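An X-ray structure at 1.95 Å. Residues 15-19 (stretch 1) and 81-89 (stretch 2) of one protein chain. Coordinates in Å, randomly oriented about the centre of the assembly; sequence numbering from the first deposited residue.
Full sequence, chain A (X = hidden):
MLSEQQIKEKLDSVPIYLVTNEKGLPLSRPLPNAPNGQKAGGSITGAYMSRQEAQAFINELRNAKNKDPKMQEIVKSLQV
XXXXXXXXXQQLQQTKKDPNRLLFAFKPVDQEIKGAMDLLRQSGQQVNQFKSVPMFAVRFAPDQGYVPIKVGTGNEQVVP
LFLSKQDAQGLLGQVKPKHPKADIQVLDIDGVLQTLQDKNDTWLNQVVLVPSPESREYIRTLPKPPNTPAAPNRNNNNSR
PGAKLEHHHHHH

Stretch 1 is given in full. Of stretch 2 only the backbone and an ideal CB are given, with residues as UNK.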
# COMPACT_ATOMS: atom_id res chain seq x y z
N PRO A 15 2.77 -5.73 2.82
CA PRO A 15 2.69 -6.69 1.71
C PRO A 15 1.72 -6.23 0.62
O PRO A 15 0.68 -5.65 0.90
CB PRO A 15 2.19 -7.97 2.38
CG PRO A 15 1.40 -7.52 3.50
CD PRO A 15 1.93 -6.14 3.95
N ILE A 16 2.07 -6.51 -0.63
CA ILE A 16 1.26 -6.19 -1.76
C ILE A 16 0.94 -7.54 -2.37
O ILE A 16 1.81 -8.41 -2.44
CB ILE A 16 2.07 -5.33 -2.76
CG1 ILE A 16 2.52 -4.03 -2.08
CG2 ILE A 16 1.25 -5.07 -4.06
CD1 ILE A 16 1.43 -3.05 -1.68
N TYR A 17 -0.28 -7.74 -2.81
CA TYR A 17 -0.68 -9.06 -3.39
C TYR A 17 -0.80 -8.98 -4.93
O TYR A 17 -1.52 -8.17 -5.45
CB TYR A 17 -1.97 -9.49 -2.72
CG TYR A 17 -1.80 -9.54 -1.22
CD1 TYR A 17 -1.08 -10.55 -0.62
CD2 TYR A 17 -2.31 -8.55 -0.42
CE1 TYR A 17 -0.90 -10.60 0.74
CE2 TYR A 17 -2.11 -8.57 0.98
CZ TYR A 17 -1.38 -9.62 1.54
OH TYR A 17 -1.19 -9.69 2.91
N LEU A 18 -0.01 -9.78 -5.64
CA LEU A 18 0.03 -9.83 -7.06
C LEU A 18 -0.67 -11.09 -7.51
O LEU A 18 -0.68 -12.09 -6.76
CB LEU A 18 1.46 -9.84 -7.54
CG LEU A 18 2.29 -8.57 -7.25
CD1 LEU A 18 3.62 -8.71 -8.02
CD2 LEU A 18 1.53 -7.24 -7.61
N VAL A 19 -1.34 -11.01 -8.65
CA VAL A 19 -1.87 -12.19 -9.32
C VAL A 19 -0.80 -12.71 -10.27
O VAL A 19 -0.38 -12.03 -11.24
CB VAL A 19 -3.18 -11.91 -10.06
CG1 VAL A 19 -3.62 -13.16 -10.88
CG2 VAL A 19 -4.27 -11.52 -9.10
N UNK A 81 0.61 -14.04 -5.03
CA UNK A 81 1.94 -13.94 -4.46
C UNK A 81 2.04 -12.65 -3.64
O UNK A 81 1.64 -11.57 -4.11
CB UNK A 81 3.01 -13.98 -5.56
N UNK A 82 2.56 -12.77 -2.44
CA UNK A 82 2.79 -11.64 -1.54
C UNK A 82 4.22 -11.05 -1.76
O UNK A 82 5.21 -11.79 -1.75
CB UNK A 82 2.61 -12.08 -0.09
N UNK A 83 4.30 -9.77 -2.09
CA UNK A 83 5.57 -9.07 -2.34
C UNK A 83 5.66 -7.84 -1.37
O UNK A 83 4.70 -7.06 -1.25
CB UNK A 83 5.66 -8.63 -3.80
N UNK A 84 6.80 -7.64 -0.71
CA UNK A 84 6.93 -6.45 0.08
C UNK A 84 6.85 -5.19 -0.81
O UNK A 84 7.38 -5.15 -1.90
CB UNK A 84 8.25 -6.49 0.86
N UNK A 85 6.20 -4.16 -0.33
CA UNK A 85 6.02 -2.94 -1.13
C UNK A 85 7.33 -2.28 -1.53
O UNK A 85 7.42 -1.77 -2.65
CB UNK A 85 5.17 -1.93 -0.35
N UNK A 86 8.35 -2.36 -0.67
CA UNK A 86 9.67 -1.79 -1.01
C UNK A 86 10.37 -2.43 -2.17
O UNK A 86 11.07 -1.76 -2.92
CB UNK A 86 10.60 -1.88 0.20
N UNK A 87 10.12 -3.73 -2.38
CA UNK A 87 10.66 -4.42 -3.54
C UNK A 87 10.06 -3.87 -4.84
O UNK A 87 10.76 -3.63 -5.81
CB UNK A 87 10.40 -5.92 -3.43
N UNK A 88 8.75 -3.68 -4.85
CA UNK A 88 8.09 -3.04 -5.98
C UNK A 88 8.57 -1.61 -6.19
O UNK A 88 8.86 -1.22 -7.33
CB UNK A 88 6.57 -3.05 -5.78
N UNK A 89 8.62 -0.81 -5.13
CA UNK A 89 9.16 0.55 -5.19
C UNK A 89 10.57 0.54 -5.84
O UNK A 89 10.82 1.22 -6.84
CB UNK A 89 9.22 1.16 -3.79

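Stretch 2 enters as a strand antiparallel to stretch 1 and turns into a helix at position 85. Position 81 sits opposite Leu18 in a hydrogen-bonded pair: the N of position 81 donates to Leu18 O (2.9 Å), and Leu18 N donates to the O of position 81 (2.9 Å). The CB of position 81 lies on the sheet face that carries Ile16 and Leu18, 4.3 Å from Leu18 O. The extended backbone (-114/133) favours a beta-branched residue, although many others would fit. It is Thr81, chi1 m, whose OG1 is hydrogen-bonded to a residue adjoining the stretches.

At position 82 the CB changes to the face of Tyr17, 3.9 Å from Tyr17 CE1. An apolar group suits this aromatic neighbour, and a small one already makes the contact. The residue is Ala82; its methyl meets the ring obliquely, and Ala82 CA approaches Ile16 O at 3.5 Å in a CA-H...O contact.

Position 83 returns to the Ile16 and Leu18 face. The N of position 83 donates to Ile16 O (2.9 Å, nearly linear) and the O of position 83 accepts from Ile16 N (2.8 Å), so any residue with a free N-H could make both bonds. The ideal CB of position 83 is 4.7 Å from Leu18 CD1, which invites a branched aliphatic residue; valine, isoleucine or leucine are all plausible. Val83, chi1 t, brings CG2 to 3.8 Å from Leu18 CD1.

Position 84 pairs with Pro15 without hydrogen bonds, and its CB points away, with nothing of stretch 1 within 5.5 Å. Its phi of -63° admits proline, while serine, threonine or aspartate would be usual at an N-cap. Pro84 occupies it; Pro84 O accepts a weak bond from the N of position 87 (3.1 Å).

Position 85 opens the helix, with the CB of position 85 sideways but 3.8 Å from Ile16 CG1. An aliphatic side chain would suit this hydrocarbon. Leu85, in the t, p rotamer, is held by its backbone with CB 3.7 Å from Ile16 CG1.

Positions 86 and 87 are out of reach, and stretch 1 sets no requirement; the backbone asks only for residues that tolerate helical angles. They are Gly86 and Val87.

At position 88 the CA-to-CB bond points toward stretch 1, but no atom there lies within 5.5 Å of the ideal CB. Bridging that gap to Ile16 and Leu18 calls for a longer apolar chain, such as isoleucine, leucine or methionine. Ile88 (m, t) extends CD1 to 3.7 Å from Ile16 CG2 and 4.4 Å from Leu18 CD2, joining helix to strand.

Position 89 is again out of reach; Tyr89 uses its OH in a hydrogen bond elsewhere in the structure.

Stretch 2 (81-89) TAVPLGVIY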
# COMPACT_ATOMS: atom_id res chain seq x y z
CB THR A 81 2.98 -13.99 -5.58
OG1 THR A 81 2.85 -15.26 -6.26
CG2 THR A 81 4.38 -13.82 -5.05
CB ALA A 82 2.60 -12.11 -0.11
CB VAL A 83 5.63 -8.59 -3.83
CG1 VAL A 83 7.02 -7.91 -4.21
CG2 VAL A 83 5.25 -9.79 -4.82
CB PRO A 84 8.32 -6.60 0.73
CG PRO A 84 8.84 -7.91 0.38
CD PRO A 84 8.02 -8.47 -0.70
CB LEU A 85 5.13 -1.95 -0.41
CG LEU A 85 4.91 -0.57 -1.03
CD1 LEU A 85 4.23 -0.66 -2.42
CD2 LEU A 85 4.02 0.18 -0.06
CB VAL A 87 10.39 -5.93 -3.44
CG1 VAL A 87 10.85 -6.65 -4.70
CG2 VAL A 87 11.10 -6.51 -2.19
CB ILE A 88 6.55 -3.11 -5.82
CG1 ILE A 88 6.09 -4.58 -5.83
CG2 ILE A 88 5.85 -2.34 -6.94
CD1 ILE A 88 4.60 -4.74 -5.59
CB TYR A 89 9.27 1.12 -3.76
CG TYR A 89 9.99 2.46 -3.68
CD1 TYR A 89 9.41 3.61 -4.19
CD2 TYR A 89 11.25 2.57 -3.09
CE1 TYR A 89 10.07 4.85 -4.12
CE2 TYR A 89 11.92 3.77 -3.01
CZ TYR A 89 11.32 4.92 -3.51
OH TYR A 89 12.00 6.12 -3.42
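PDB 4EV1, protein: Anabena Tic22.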